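Local coordinates for protein alginate lyase (Chitinophaga sp. MD30, PDB 6KCW) that depolymerises the polysaccharide alginate as a lyase of polysaccharide lyase family 36, probably with a lysine serving as both catalytic base and acid, at residues L6-N11 and S25-A30; V47-N52 and F211-G216. One frame throughout, in Å; residues are numbered along the deposited sequence.

Contact 1: L6-N11 and S25-A30. With CA (calcium ion), chain C.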
loop_
_atom_site.group_PDB
_atom_site.type_symbol
_atom_site.label_atom_id
_atom_site.label_comp_id
_atom_site.label_asym_id
_atom_site.label_seq_id
_atom_site.Cartn_x
_atom_site.Cartn_y
_atom_site.Cartn_z
ATOM N N LEU A 6 -8.884 -6.747 11.172
ATOM C CA LEU A 6 -7.692 -7.544 11.394
ATOM C C LEU A 6 -6.818 -6.819 12.398
ATOM O O LEU A 6 -6.767 -5.587 12.416
ATOM C CB LEU A 6 -6.891 -7.786 10.104
ATOM C CG LEU A 6 -7.418 -8.727 9.024
ATOM C CD1 LEU A 6 -6.459 -8.704 7.850
ATOM C CD2 LEU A 6 -7.595 -10.145 9.546
ATOM N N SER A 7 -6.110 -7.595 13.211
ATOM C CA SER A 7 -5.145 -7.034 14.149
ATOM C C SER A 7 -3.997 -8.027 14.234
ATOM O O SER A 7 -4.157 -9.131 14.765
ATOM C CB SER A 7 -5.774 -6.782 15.511
ATOM O OG SER A 7 -5.601 -5.428 15.874
ATOM N N ILE A 8 -2.852 -7.644 13.682
ATOM C CA ILE A 8 -1.733 -8.550 13.495
ATOM C C ILE A 8 -0.482 -7.773 13.870
ATOM O O ILE A 8 -0.125 -6.806 13.191
ATOM C CB ILE A 8 -1.639 -9.076 12.048
ATOM C CG1 ILE A 8 -3.017 -9.516 11.531
ATOM C CG2 ILE A 8 -0.670 -10.249 11.970
ATOM C CD1 ILE A 8 -3.092 -9.796 10.030
ATOM N N ASN A 9 0.174 -8.173 14.954
ATOM C CA ASN A 9 1.441 -7.569 15.338
ATOM C C ASN A 9 2.579 -8.566 15.315
ATOM O O ASN A 9 3.704 -8.210 15.690
ATOM C CB ASN A 9 1.349 -6.931 16.729
ATOM C CG ASN A 9 0.856 -7.903 17.783
ATOM O OD1 ASN A 9 0.829 -9.119 17.566
ATOM N ND2 ASN A 9 0.447 -7.370 18.927
ATOM N N TRP A 10 2.315 -9.809 14.925
ATOM C CA TRP A 10 3.359 -10.800 14.687
ATOM C C TRP A 10 4.204 -11.057 15.930
ATOM O O TRP A 10 5.344 -11.522 15.828
ATOM C CB TRP A 10 4.241 -10.374 13.505
ATOM C CG TRP A 10 3.464 -10.289 12.221
ATOM C CD1 TRP A 10 3.093 -11.333 11.423
ATOM C CD2 TRP A 10 2.954 -9.104 11.592
ATOM N NE1 TRP A 10 2.390 -10.876 10.340
ATOM C CE2 TRP A 10 2.291 -9.512 10.414
ATOM C CE3 TRP A 10 2.992 -7.740 11.908
ATOM C CZ2 TRP A 10 1.664 -8.609 9.556
ATOM C CZ3 TRP A 10 2.372 -6.842 11.049
ATOM C CH2 TRP A 10 1.717 -7.283 9.889
ATOM N N ASN A 11 3.662 -10.758 17.113
ATOM C CA ASN A 11 4.419 -10.931 18.348
ATOM C C ASN A 11 4.372 -12.357 18.879
ATOM O O ASN A 11 5.234 -12.740 19.677
ATOM C CB ASN A 11 3.904 -9.961 19.398
ATOM C CG ASN A 11 4.346 -8.562 19.123
ATOM O OD1 ASN A 11 5.094 -8.329 18.177
ATOM N ND2 ASN A 11 3.888 -7.610 19.934
ATOM N N SER A 25 -3.623 -17.634 7.240
ATOM C CA SER A 25 -4.280 -17.818 8.532
ATOM C C SER A 25 -4.526 -16.484 9.238
ATOM O O SER A 25 -5.581 -16.294 9.855
ATOM C CB SER A 25 -3.457 -18.757 9.410
ATOM O OG SER A 25 -4.176 -19.104 10.589
ATOM N N ASP A 26 -3.578 -15.543 9.142
ATOM C CA ASP A 26 -3.682 -14.267 9.850
ATOM C C ASP A 26 -4.560 -13.266 9.110
ATOM O O ASP A 26 -5.361 -12.554 9.728
ATOM C CB ASP A 26 -2.290 -13.679 10.052
ATOM C CG ASP A 26 -1.456 -14.506 10.983
ATOM O OD1 ASP A 26 -2.017 -14.918 12.016
ATOM O OD2 ASP A 26 -0.263 -14.751 10.686
ATOM N N PHE A 27 -4.387 -13.190 7.814
ATOM C CA PHE A 27 -5.110 -12.260 7.004
ATOM C C PHE A 27 -6.427 -12.814 6.554
ATOM O O PHE A 27 -7.286 -12.082 6.180
ATOM C CB PHE A 27 -4.283 -11.917 5.788
ATOM C CG PHE A 27 -3.084 -11.083 6.082
ATOM C CD1 PHE A 27 -3.158 -9.726 6.046
ATOM C CD2 PHE A 27 -1.884 -11.657 6.333
ATOM C CE1 PHE A 27 -2.074 -8.961 6.292
ATOM C CE2 PHE A 27 -0.790 -10.904 6.585
ATOM C CZ PHE A 27 -0.882 -9.548 6.561
ATOM N N GLY A 28 -6.584 -14.117 6.577
ATOM C CA GLY A 28 -7.822 -14.727 6.142
ATOM C C GLY A 28 -7.658 -15.224 4.738
ATOM O O GLY A 28 -8.123 -16.253 4.390
ATOM N N ASN A 29 -6.966 -14.464 3.928
ATOM C CA ASN A 29 -6.696 -14.849 2.577
ATOM C C ASN A 29 -5.523 -14.026 2.101
ATOM O O ASN A 29 -5.356 -12.943 2.570
ATOM C CB ASN A 29 -7.943 -14.757 1.688
ATOM C CG ASN A 29 -8.410 -13.354 1.465
ATOM O OD1 ASN A 29 -7.936 -12.682 0.591
ATOM N ND2 ASN A 29 -9.366 -12.928 2.235
ATOM N N ALA A 30 -4.711 -14.566 1.198
ATOM C CA ALA A 30 -3.514 -13.907 0.653
ATOM C C ALA A 30 -3.090 -14.674 -0.572
ATOM O O ALA A 30 -2.305 -15.585 -0.470
ATOM C CB ALA A 30 -2.406 -13.939 1.673
HETATM CA CA CA C . 5.282 -6.901 16.510
HETATM O O HOH W 1 6.716 -6.725 18.073
HETATM O O HOH W 2 3.771 -5.306 18.029
#
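I8 packs over the ring of F27, where the edge strand 5-8 of a beta-sandwich meets the end of helix 20-27. The tight part is made by apolar side chains packed on a ring and on the helix backbone. I8 CD1 stands over the centre of the F27 ring as a CH-pi contact, 3.9 Å from the centroid and 9° off the normal. The extended I8 chain (CD1 anti to CA, chi2 169°) carries the methyl out to this face. The same methyl lies 3.6 Å from D26 O, so it fills the angle between ring and helix backbone. L6 CD2 lies 3.3 Å from D26 O, and L6 CD1 packs beside F27 CD1. I8 CG2 turns the other way and rests on a face of the W10 ring, 3.4 Å above its plane, toward the rim. W10 and F27 cross at about a right angle, with W10 CZ2 4.0 Å from F27 CZ. F27 also touches I64 and L235, so its ring reaches into the sandwich core.

The looser side holds the D26 carboxylate and the calcium turn. D26 turns its carboxylate away to accept hydrogen bonds from Y13 and Y18. On either side of W10 in sequence, N9 O and N11 OD1 each coordinate a calcium ion at 2.2 Å. G43, D233 and two waters also bind it. A weak bond from N11 N to N9 OD1, 3.3 Å long, spans this turn.

Contact 2: V47-N52 and F211-G216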
loop_
_atom_site.group_PDB
_atom_site.type_symbol
_atom_site.label_atom_id
_atom_site.label_comp_id
_atom_site.label_asym_id
_atom_site.label_seq_id
_atom_site.Cartn_x
_atom_site.Cartn_y
_atom_site.Cartn_z
ATOM N N VAL A 47 9.774 -8.024 4.668
ATOM C CA VAL A 47 9.589 -8.374 3.268
ATOM C C VAL A 47 10.890 -8.102 2.524
ATOM O O VAL A 47 11.548 -7.081 2.756
ATOM C CB VAL A 47 8.407 -7.598 2.653
ATOM C CG1 VAL A 47 8.313 -7.858 1.149
ATOM C CG2 VAL A 47 7.103 -7.997 3.340
ATOM N N THR A 48 11.265 -9.012 1.630
ATOM C CA THR A 48 12.489 -8.879 0.846
ATOM C C THR A 48 12.181 -8.343 -0.547
ATOM O O THR A 48 11.285 -8.851 -1.230
ATOM C CB THR A 48 13.222 -10.219 0.713
ATOM O OG1 THR A 48 13.571 -10.715 2.009
ATOM C CG2 THR A 48 14.499 -10.039 -0.092
ATOM N N LEU A 49 12.931 -7.330 -0.971
ATOM C CA LEU A 49 12.985 -6.928 -2.370
ATOM C C LEU A 49 14.315 -7.410 -2.943
ATOM O O LEU A 49 15.380 -6.939 -2.524
ATOM C CB LEU A 49 12.848 -5.417 -2.534
ATOM C CG LEU A 49 11.620 -4.731 -1.924
ATOM C CD1 LEU A 49 11.744 -3.220 -2.048
ATOM C CD2 LEU A 49 10.345 -5.233 -2.568
ATOM N N LEU A 50 14.252 -8.343 -3.898
ATOM C CA LEU A 50 15.462 -8.933 -4.450
ATOM C C LEU A 50 16.115 -8.021 -5.477
ATOM O O LEU A 50 15.452 -7.302 -6.231
ATOM C CB LEU A 50 15.191 -10.296 -5.091
ATOM C CG LEU A 50 14.381 -11.359 -4.361
ATOM C CD1 LEU A 50 14.016 -12.469 -5.309
ATOM C CD2 LEU A 50 15.176 -11.905 -3.199
ATOM N N LYS A 51 17.439 -8.085 -5.509
ATOM C CA LYS A 51 18.219 -7.337 -6.477
ATOM C C LYS A 51 17.858 -7.744 -7.907
ATOM O O LYS A 51 17.447 -8.881 -8.176
ATOM C CB LYS A 51 19.707 -7.573 -6.214
ATOM C CG LYS A 51 20.114 -9.033 -6.359
ATOM C CD LYS A 51 21.597 -9.260 -6.146
ATOM C CE LYS A 51 21.842 -10.738 -6.103
ATOM N NZ LYS A 51 20.672 -11.391 -5.455
ATOM N N ASN A 52 18.011 -6.788 -8.830
ATOM C CA ASN A 52 17.843 -7.017 -10.270
ATOM C C ASN A 52 16.450 -7.552 -10.607
ATOM O O ASN A 52 16.311 -8.503 -11.383
ATOM C CB ASN A 52 18.915 -7.973 -10.811
ATOM C CG ASN A 52 20.327 -7.573 -10.405
ATOM O OD1 ASN A 52 21.090 -8.395 -9.882
ATOM N ND2 ASN A 52 20.682 -6.315 -10.647
ATOM N N PHE A 211 -1.438 -5.191 -0.093
ATOM C CA PHE A 211 -0.170 -5.305 0.632
ATOM C C PHE A 211 0.909 -5.418 -0.436
ATOM O O PHE A 211 1.317 -6.520 -0.816
ATOM C CB PHE A 211 -0.165 -6.490 1.585
ATOM C CG PHE A 211 1.110 -6.630 2.359
ATOM C CD1 PHE A 211 1.885 -5.513 2.647
ATOM C CD2 PHE A 211 1.551 -7.879 2.790
ATOM C CE1 PHE A 211 3.068 -5.640 3.355
ATOM C CE2 PHE A 211 2.733 -8.012 3.500
ATOM C CZ PHE A 211 3.494 -6.893 3.777
ATOM N N HIS A 212 1.349 -4.269 -0.941
ATOM C CA HIS A 212 2.284 -4.215 -2.055
ATOM C C HIS A 212 3.636 -3.724 -1.557
ATOM O O HIS A 212 3.735 -2.614 -1.014
ATOM C CB HIS A 212 1.749 -3.318 -3.175
ATOM C CG HIS A 212 0.541 -3.875 -3.863
ATOM N ND1 HIS A 212 0.002 -3.307 -4.993
ATOM C CD2 HIS A 212 -0.231 -4.949 -3.578
ATOM C CE1 HIS A 212 -1.053 -4.003 -5.375
ATOM N NE2 HIS A 212 -1.220 -5.002 -4.529
ATOM N N THR A 213 4.661 -4.570 -1.713
ATOM C CA THR A 213 6.053 -4.226 -1.424
ATOM C C THR A 213 6.871 -4.626 -2.642
ATOM O O THR A 213 7.271 -5.787 -2.765
ATOM C CB THR A 213 6.575 -4.930 -0.185
ATOM O OG1 THR A 213 5.648 -4.756 0.898
ATOM C CG2 THR A 213 7.931 -4.352 0.212
ATOM N N PHE A 214 7.110 -3.675 -3.545
ATOM C CA PHE A 214 7.885 -3.966 -4.743
ATOM C C PHE A 214 8.473 -2.678 -5.302
ATOM O O PHE A 214 7.985 -1.575 -5.035
ATOM C CB PHE A 214 7.037 -4.688 -5.790
ATOM C CG PHE A 214 5.936 -3.850 -6.397
ATOM C CD1 PHE A 214 4.700 -3.733 -5.770
ATOM C CD2 PHE A 214 6.125 -3.221 -7.632
ATOM C CE1 PHE A 214 3.680 -2.994 -6.356
ATOM C CE2 PHE A 214 5.118 -2.473 -8.216
ATOM C CZ PHE A 214 3.891 -2.360 -7.580
ATOM N N ARG A 215 9.555 -2.839 -6.058
ATOM C CA ARG A 215 10.204 -1.729 -6.736
ATOM C C ARG A 215 9.550 -1.485 -8.094
ATOM O O ARG A 215 9.133 -2.425 -8.778
ATOM C CB ARG A 215 11.698 -1.997 -6.919
ATOM C CG ARG A 215 12.494 -2.094 -5.632
ATOM C CD ARG A 215 13.986 -2.000 -5.916
ATOM N NE ARG A 215 14.780 -2.289 -4.735
ATOM C CZ ARG A 215 15.231 -1.374 -3.877
ATOM N NH1 ARG A 215 14.977 -0.082 -4.064
ATOM N NH2 ARG A 215 15.942 -1.753 -2.832
ATOM N N GLY A 216 9.465 -0.219 -8.480
ATOM C CA GLY A 216 8.842 0.151 -9.732
ATOM C C GLY A 216 7.508 0.843 -9.540
ATOM O O GLY A 216 6.947 0.805 -8.451
HETATM O O HOH W 3 16.332 -4.783 -3.661
#
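V47 opens the contact with both methyls. CG1 is anti to the backbone N (chi1 174°) and meets T213 CG2 tip to tip at 3.6 Å. CG2 slides past F211 and lies 3.8 Å from its CZ, oblique to the ring. T48 turns to the other side of the strand. The T213 hydroxyl is engaged by Y232, while its methyl serves the apolar layer.

L49 comes next and wedges in with both branches. CD2 sits 3.1 Å from T213 O and also reaches F214 CA, so it packs on the backbone of strand 206-215. CD1 touches R215 CG and lies over one face of the guanidinium, 4.1 Å above its plane and toward the rim. A water joins the two residues at the polar end. It donates to L49 O at 2.6 Å and accepts from R215 NE at 3.1 Å. R215 NH1 is hydrogen-bonded to D85 O.

From L50 the chain leaves the strand. The strand axes pass 7.3 Å apart at 27°, with side chains between them. This is face-to-face sheet packing in the core of a beta-sandwich, consistent with the concanavalin-like jelly roll of polysaccharide lyases.

Overall arrangement
From the N terminus, strand 5-8 comes first and helix 20-27 follows. Contact 1 closes this short excursion, with 13 residues between its segments. Strand 44-49 comes later and opens contact 2. That contact closes only at strand 206-215, after 158 residues that include most strands of the six-stranded sheet and several of the other. The two contacts are in series and neither nest nor cross. The centres of contact 1 and contact 2 lie about 20 Å apart, and they do not touch. Strand 228-241 relates them, since it pairs with both 5-8 and 44-49. Contact 1 holds the N-terminal helix against an edge of that sheet, beside the calcium. Contact 2 joins the same sheet to the opposing one.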